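Local structure of Xaa-Pro dipeptidase (Mycobacterium tuberculosis, 5E2C) at residues R4-K7 / L8-Q11; E74-V77 / G78-L81; L52-D55 / G56-T60. The protein probably acts as a metal-dependent aminopeptidase of the Xaa-Pro dipeptidase type, of which this chain is the N-terminal creatinase/prolidase-like domain, without the metallopeptidase domain. All coordinates share one frame; numbering follows the deposited sequence.

Contact 1 of 3, residues R4-K7 / L8-Q11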
loop_
_atom_site.group_PDB
_atom_site.type_symbol
_atom_site.label_atom_id
_atom_site.label_comp_id
_atom_site.label_asym_id
_atom_site.label_seq_id
_atom_site.Cartn_x
_atom_site.Cartn_y
_atom_site.Cartn_z
ATOM N N ARG A 4 -8.652 16.939 19.203
ATOM C CA ARG A 4 -8.823 16.112 18.015
ATOM C C ARG A 4 -8.538 14.672 18.389
ATOM O O ARG A 4 -9.275 13.769 18.005
ATOM C CB ARG A 4 -7.900 16.564 16.881
ATOM C CG ARG A 4 -8.309 17.884 16.261
ATOM C CD ARG A 4 -7.205 18.408 15.373
ATOM N NE ARG A 4 -7.558 19.688 14.792
ATOM C CZ ARG A 4 -6.827 20.337 13.890
ATOM N NH1 ARG A 4 -5.683 19.837 13.446
ATOM N NH2 ARG A 4 -7.260 21.507 13.424
ATOM N N ARG A 5 -7.471 14.451 19.145
ATOM C CA ARG A 5 -7.136 13.075 19.532
ATOM C C ARG A 5 -8.225 12.519 20.428
ATOM O O ARG A 5 -8.560 11.353 20.333
ATOM C CB ARG A 5 -5.770 12.969 20.203
ATOM C CG ARG A 5 -4.636 13.240 19.221
ATOM C CD ARG A 5 -3.255 12.834 19.716
ATOM N NE ARG A 5 -2.814 13.521 20.930
ATOM C CZ ARG A 5 -2.098 14.651 20.974
ATOM N NH1 ARG A 5 -1.754 15.154 22.160
ATOM N NH2 ARG A 5 -1.760 15.308 19.867
ATOM N N ASP A 6 -8.794 13.348 21.292
ATOM C CA ASP A 6 -9.910 12.878 22.131
ATOM C C ASP A 6 -11.144 12.493 21.297
ATOM O O ASP A 6 -11.805 11.487 21.586
ATOM C CB ASP A 6 -10.282 13.927 23.185
ATOM C CG ASP A 6 -9.261 14.020 24.320
ATOM O OD1 ASP A 6 -8.341 13.177 24.413
ATOM O OD2 ASP A 6 -9.384 14.951 25.135
ATOM N N LYS A 7 -11.464 13.267 20.271
ATOM C CA LYS A 7 -12.572 12.883 19.384
ATOM C C LYS A 7 -12.241 11.564 18.684
ATOM O O LYS A 7 -13.114 10.708 18.530
ATOM C CB LYS A 7 -12.886 13.966 18.359
ATOM C CG LYS A 7 -13.488 15.210 18.971
ATOM C CD LYS A 7 -13.912 16.201 17.911
ATOM C CE LYS A 7 -14.791 17.298 18.494
ATOM N NZ LYS A 7 -14.143 18.001 19.635
ATOM N N LEU A 8 -10.988 11.391 18.266
ATOM C CA LEU A 8 -10.567 10.136 17.645
ATOM C C LEU A 8 -10.746 8.949 18.594
ATOM O O LEU A 8 -11.244 7.907 18.177
ATOM C CB LEU A 8 -9.121 10.194 17.161
ATOM C CG LEU A 8 -8.616 8.943 16.448
ATOM C CD1 LEU A 8 -9.455 8.661 15.215
ATOM C CD2 LEU A 8 -7.144 9.088 16.082
ATOM N N LYS A 9 -10.389 9.112 19.863
ATOM C CA LYS A 9 -10.550 8.025 20.835
ATOM C C LYS A 9 -11.990 7.536 20.882
ATOM O O LYS A 9 -12.228 6.339 20.928
ATOM C CB LYS A 9 -10.105 8.450 22.229
ATOM C CG LYS A 9 -8.612 8.687 22.315
ATOM C CD LYS A 9 -8.188 8.948 23.747
ATOM C CE LYS A 9 -6.688 9.149 23.819
ATOM N NZ LYS A 9 -6.185 8.976 25.192
ATOM N N ALA A 10 -12.940 8.458 20.843
ATOM C CA ALA A 10 -14.346 8.073 20.852
ATOM C C ALA A 10 -14.686 7.227 19.627
ATOM O O ALA A 10 -15.434 6.246 19.722
ATOM C CB ALA A 10 -15.235 9.310 20.905
ATOM N N GLN A 11 -14.156 7.603 18.469
ATOM C CA GLN A 11 -14.416 6.840 17.252
ATOM C C GLN A 11 -13.693 5.482 17.242
ATOM O O GLN A 11 -14.240 4.480 16.764
ATOM C CB GLN A 11 -14.056 7.638 16.001
ATOM C CG GLN A 11 -14.646 7.025 14.744
ATOM C CD GLN A 11 -16.150 6.839 14.871
ATOM O OE1 GLN A 11 -16.873 7.806 15.086
ATOM N NE2 GLN A 11 -16.621 5.585 14.783
HETATM O O HOH W 1 -7.702 11.205 26.505
#
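Leu8, Lys7 and Lys9 carry most of this local contact, two successive turns of the amphipathic alpha-helix 3-14 that opens the creatinase/prolidase N-terminal domain. Leu8 belongs to the buried side. Its amide bonds to Arg4 O (N to O 2.9 Å, 160° at the hydrogen), and its CB rests on the carbonyl one residue further on, 3.4 Å from Arg5 O. With CG anti to the backbone N (chi1 -178°), the branched end leaves the preceding turn and packs on Val43 of strand 40-44 and on Thr125. Lys7 serves the contact through its backbone: Lys7 O accepts the amide of Gln11, N to O 3.3 Å, while Ala10 CB also lies against that carbonyl. The Lys7 chain itself leads away from the following turn.

Lys9 has a double role. Its amide bonds to Arg5 O, N to O 2.9 Å, and its CG, standing anti to the carbonyl carbon (chi1 -68°), lies 3.3 Å from the same Arg5 O. Beyond CG the chain runs extended and carries NZ to Asp46 O and Arg48 O, tying the helix to the loop after strand 40-44. Arg5, also on the inner side, reaches Leu31 O and makes a salt bridge with Asp68. Asp6 and Lys9, three residues apart, do not bring their charged atoms together; NZ stays 4.8 Å from Asp6 OD1. A single water spans the difference, accepting from Lys9 NZ at 3.0 Å and donating to Asp6 OD1 at 2.9 Å.

Contact 2 of 3, residues E74-V77 / G78-L81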
loop_
_atom_site.group_PDB
_atom_site.type_symbol
_atom_site.label_atom_id
_atom_site.label_comp_id
_atom_site.label_asym_id
_atom_site.label_seq_id
_atom_site.Cartn_x
_atom_site.Cartn_y
_atom_site.Cartn_z
ATOM N N GLU A 74 13.004 6.247 15.198
ATOM C CA GLU A 74 13.098 4.862 14.713
ATOM C C GLU A 74 13.212 4.789 13.205
ATOM O O GLU A 74 12.686 5.655 12.502
ATOM C CB GLU A 74 11.835 4.127 15.151
ATOM C CG GLU A 74 11.732 3.944 16.653
ATOM C CD GLU A 74 12.732 2.937 17.177
ATOM O OE1 GLU A 74 13.077 2.007 16.414
ATOM O OE2 GLU A 74 13.164 3.069 18.343
ATOM N N ARG A 75 13.866 3.743 12.704
ATOM C CA ARG A 75 14.038 3.558 11.263
ATOM C C ARG A 75 12.713 3.230 10.558
ATOM O O ARG A 75 12.458 3.723 9.455
ATOM C CB ARG A 75 15.074 2.445 10.996
ATOM C CG ARG A 75 15.498 2.314 9.542
ATOM C CD ARG A 75 16.472 1.158 9.343
ATOM N NE ARG A 75 17.615 1.260 10.239
ATOM C CZ ARG A 75 18.789 1.822 9.946
ATOM N NH1 ARG A 75 19.048 2.325 8.742
ATOM N NH2 ARG A 75 19.726 1.861 10.878
ATOM N N ALA A 76 11.889 2.391 11.187
ATOM C CA ALA A 76 10.634 1.912 10.603
ATOM C C ALA A 76 9.493 2.295 11.543
ATOM O O ALA A 76 9.204 1.597 12.524
ATOM C CB ALA A 76 10.685 0.399 10.416
ATOM N N VAL A 77 8.880 3.436 11.276
ATOM C CA VAL A 77 8.042 4.075 12.295
ATOM C C VAL A 77 6.740 3.305 12.557
ATOM O O VAL A 77 6.316 3.163 13.696
ATOM C CB VAL A 77 7.786 5.564 11.979
ATOM C CG1 VAL A 77 9.088 6.340 12.017
ATOM C CG2 VAL A 77 7.069 5.758 10.645
ATOM N N GLY A 78 6.106 2.820 11.499
ATOM C CA GLY A 78 4.855 2.079 11.637
ATOM C C GLY A 78 5.079 0.794 12.398
ATOM O O GLY A 78 4.372 0.472 13.362
ATOM N N ARG A 79 6.088 0.056 11.965
ATOM C CA ARG A 79 6.459 -1.184 12.604
ATOM C C ARG A 79 6.777 -1.000 14.092
ATOM O O ARG A 79 6.328 -1.764 14.945
ATOM C CB ARG A 79 7.661 -1.752 11.868
ATOM C CG ARG A 79 8.017 -3.132 12.284
ATOM C CD ARG A 79 9.456 -3.430 11.938
ATOM N NE ARG A 79 9.764 -4.714 12.518
ATOM C CZ ARG A 79 10.070 -4.921 13.798
ATOM N NH1 ARG A 79 10.179 -3.906 14.663
ATOM N NH2 ARG A 79 10.287 -6.163 14.206
ATOM N N TYR A 80 7.562 0.024 14.408
ATOM C CA TYR A 80 7.856 0.329 15.793
ATOM C C TYR A 80 6.600 0.526 16.620
ATOM O O TYR A 80 6.464 -0.046 17.706
ATOM C CB TYR A 80 8.739 1.574 15.887
ATOM C CG TYR A 80 8.904 1.988 17.313
ATOM C CD1 TYR A 80 9.808 1.321 18.139
ATOM C CD2 TYR A 80 8.130 2.993 17.861
ATOM C CE1 TYR A 80 9.931 1.660 19.461
ATOM C CE2 TYR A 80 8.256 3.347 19.187
ATOM C CZ TYR A 80 9.172 2.676 19.979
ATOM O OH TYR A 80 9.313 3.014 21.296
ATOM N N LEU A 81 5.665 1.325 16.099
ATOM C CA LEU A 81 4.433 1.604 16.822
ATOM C C LEU A 81 3.506 0.399 16.955
ATOM O O LEU A 81 2.890 0.218 18.012
ATOM C CB LEU A 81 3.693 2.800 16.223
ATOM C CG LEU A 81 4.436 4.120 16.444
ATOM C CD1 LEU A 81 3.712 5.262 15.728
ATOM C CD2 LEU A 81 4.613 4.461 17.918
HETATM O O HOH W 2 10.707 -0.686 13.871
#
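Glu74 lies over one face of the Tyr80 ring, with the turn into helix 77-87 between them in sequence. The apolar part of this contact is a CH-pi interaction: Glu74 CG sits 3.7 Å from the ring centroid and 22° off the ring normal. The carboxylate follows the aliphatic chain along the ring. Its plane is only 9° from that of the tyrosine, and Glu74 CD is 3.5 Å from Tyr80 CD1, so the two flat groups stack. The bend at Glu74 chi2 (-71°) turns the carboxylate over the CD1 and CE1 side. Tyr80 OH bonds instead with Arg84, one helical turn on. Apart from the ring, Ala76 CB meets Arg79 CB at 4.0 Å, a lighter contact on the exposed side of the turn.

The backbone bonds mark the start of the helix. Ala76 is the N-cap residue, and its carbonyl takes the amide of Tyr80, N to O 3.0 Å; Val77 O likewise takes Leu81 N at 3.1 Å.

Water extends the polar set. One molecule donates to Ala76 O at 3.0 Å, giving that carbonyl a second partner, and accepts a weak bond from Arg79 NH1, whose chain is extended as far as NE.

Glu74 continues the line of strand 70-73, probably through a backbone bond with Thr54, so the chain leaves the sheet edge just before the helix starts. Val77 and Leu81, one turn apart, face the sheet: Val77 packs on Ala40 and Ala53, Leu81 on Ala40, Leu42, Val51 and Ala53, seating helix 77-87 against strands 40-44 and 51-54.

Contact 3 of 3, residues L52-D55 / G56-T60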
loop_
_atom_site.group_PDB
_atom_site.type_symbol
_atom_site.label_atom_id
_atom_site.label_comp_id
_atom_site.label_asym_id
_atom_site.label_seq_id
_atom_site.Cartn_x
_atom_site.Cartn_y
_atom_site.Cartn_z
ATOM N N LEU A 52 4.199 9.425 19.067
ATOM C CA LEU A 52 4.634 9.794 17.716
ATOM C C LEU A 52 5.960 9.102 17.433
ATOM O O LEU A 52 6.799 9.020 18.310
ATOM C CB LEU A 52 4.801 11.312 17.616
ATOM C CG LEU A 52 5.233 11.892 16.271
ATOM C CD1 LEU A 52 4.108 11.793 15.257
ATOM C CD2 LEU A 52 5.607 13.354 16.469
ATOM N N ALA A 53 6.125 8.570 16.226
ATOM C CA ALA A 53 7.400 8.040 15.779
ATOM C C ALA A 53 7.814 8.713 14.480
ATOM O O ALA A 53 7.002 8.899 13.554
ATOM C CB ALA A 53 7.341 6.532 15.594
ATOM N N THR A 54 9.085 9.085 14.426
ATOM C CA THR A 54 9.686 9.620 13.212
ATOM C C THR A 54 11.143 9.203 13.165
ATOM O O THR A 54 11.604 8.482 14.029
ATOM C CB THR A 54 9.514 11.151 13.118
ATOM O OG1 THR A 54 9.972 11.600 11.837
ATOM C CG2 THR A 54 10.283 11.863 14.207
ATOM N N ASP A 55 11.863 9.602 12.135
ATOM C CA ASP A 55 13.278 9.248 12.060
ATOM C C ASP A 55 14.165 10.423 12.490
ATOM O O ASP A 55 13.676 11.518 12.775
ATOM C CB ASP A 55 13.623 8.707 10.673
ATOM C CG ASP A 55 13.403 9.721 9.569
ATOM O OD1 ASP A 55 14.188 10.663 9.495
ATOM O OD2 ASP A 55 12.476 9.547 8.742
ATOM N N GLY A 56 15.463 10.176 12.566
ATOM C CA GLY A 56 16.420 11.149 13.109
ATOM C C GLY A 56 16.472 12.509 12.413
ATOM O O GLY A 56 16.856 13.498 13.030
ATOM N N ARG A 57 16.068 12.563 11.146
ATOM C CA ARG A 57 16.049 13.823 10.382
ATOM C C ARG A 57 15.121 14.835 11.074
ATOM O O ARG A 57 15.314 16.044 10.975
ATOM C CB ARG A 57 15.561 13.592 8.943
ATOM C CG ARG A 57 16.428 12.676 8.064
ATOM C CD ARG A 57 15.755 12.375 6.716
ATOM N NE ARG A 57 14.521 11.610 6.839
ATOM C CZ ARG A 57 13.666 11.361 5.849
ATOM N NH1 ARG A 57 13.873 11.817 4.624
ATOM N NH2 ARG A 57 12.572 10.643 6.089
ATOM N N TYR A 58 14.134 14.322 11.802
ATOM C CA TYR A 58 13.044 15.129 12.331
ATOM C C TYR A 58 12.981 15.233 13.851
ATOM O O TYR A 58 11.950 15.660 14.406
ATOM C CB TYR A 58 11.734 14.547 11.816
ATOM C CG TYR A 58 11.593 14.692 10.325
ATOM C CD1 TYR A 58 11.529 15.947 9.740
ATOM C CD2 TYR A 58 11.548 13.578 9.498
ATOM C CE1 TYR A 58 11.391 16.084 8.382
ATOM C CE2 TYR A 58 11.430 13.709 8.127
ATOM C CZ TYR A 58 11.363 14.971 7.579
ATOM O OH TYR A 58 11.231 15.102 6.226
ATOM N N ARG A 59 14.051 14.835 14.533
ATOM C CA ARG A 59 14.091 14.880 15.988
ATOM C C ARG A 59 13.788 16.267 16.546
ATOM O O ARG A 59 12.949 16.412 17.429
ATOM C CB ARG A 59 15.445 14.399 16.512
ATOM C CG ARG A 59 15.490 14.247 18.023
ATOM C CD ARG A 59 16.915 14.051 18.506
ATOM N NE ARG A 59 17.504 12.848 17.928
ATOM C CZ ARG A 59 17.399 11.619 18.436
ATOM N NH1 ARG A 59 16.728 11.389 19.563
ATOM N NH2 ARG A 59 17.983 10.604 17.806
ATOM N N THR A 60 14.471 17.277 16.024
ATOM C CA THR A 60 14.265 18.647 16.484
ATOM C C THR A 60 12.856 19.149 16.153
ATOM O O THR A 60 12.198 19.778 16.986
ATOM C CB THR A 60 15.320 19.578 15.863
ATOM O OG1 THR A 60 16.618 19.210 16.349
ATOM C CG2 THR A 60 15.034 21.012 16.219
#
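Asp55 and Arg57 form a side-on, two-pronged salt bridge, one oxygen to each nitrogen. Arg57 NE donates to Asp55 OD1 at 2.8 Å, nearly straight at 170°, and Arg57 NH2 reaches Asp55 OD2 at 2.9 Å. Both oxygens are met on their syn sides and lie close to the guanidinium plane, but the carboxylate plane is turned 28° from it, which leaves the nitrogens somewhat out of the carboxylate plane. OD1 is gripped twice: on its anti side it accepts the backbone amide of Arg57, N to OD1 3.1 Å, which makes an Asx turn. Asp55 CG stands between the backbone N and the carbonyl carbon (chi1 62°), a rotamer that brings the carboxylate round to that amide. OD2 has a further partner in Asn38 ND2, so three neighbouring groups hold the carboxylate.

Tyr58 N donates to Asp55 O at 3.0 Å, from above the carbonyl plane, closing the turn through Gly56 and Arg57. This tight 3-10 turn links strand 51-54 to helix 59-65 in a beta-alpha-beta unit completed by strand 70-73, with Tyr58 as the N-cap residue of the helix.

Around these polar groups the tyrosine folds back. Its CE2 lies over one face of the Arg57 guanidinium, 3.6 Å above the plane and toward the rim, and its hydroxyl bonds with Ser37. Thr54 OG1, which bonds to Asn38 O, lies 3.4 Å from Tyr58 CB; the threonine and tyrosine side chains cross at about a right angle. Thr54 CG2 adds a looser touch on Tyr58 CB, and Thr54 also packs on Phe34, Ile73 and Ala62.

In the fold
Contacts 2 and 3 are neighbours, centres about 11 Å apart: Glu74 N probably hydrogen-bonds to Thr54 O (2.9 Å), and Val77 CG1 packs on Thr54 CA. Both are places where a strand of the sheet gives way to a helix, yet contact 3 is a surface turn held by a salt bridge and by turn hydrogen bonds, whereas contact 2, partly buried, relies on a carboxylate and methylene laid over a tyrosine. Contact 1, also partly buried, lies about 22 Å from contact 2 between centres, on the other side of the chain's centre. It falls wholly within one helix and combines regular backbone bonds with a water bridge. Strand 40-44 meets residues of all three contacts.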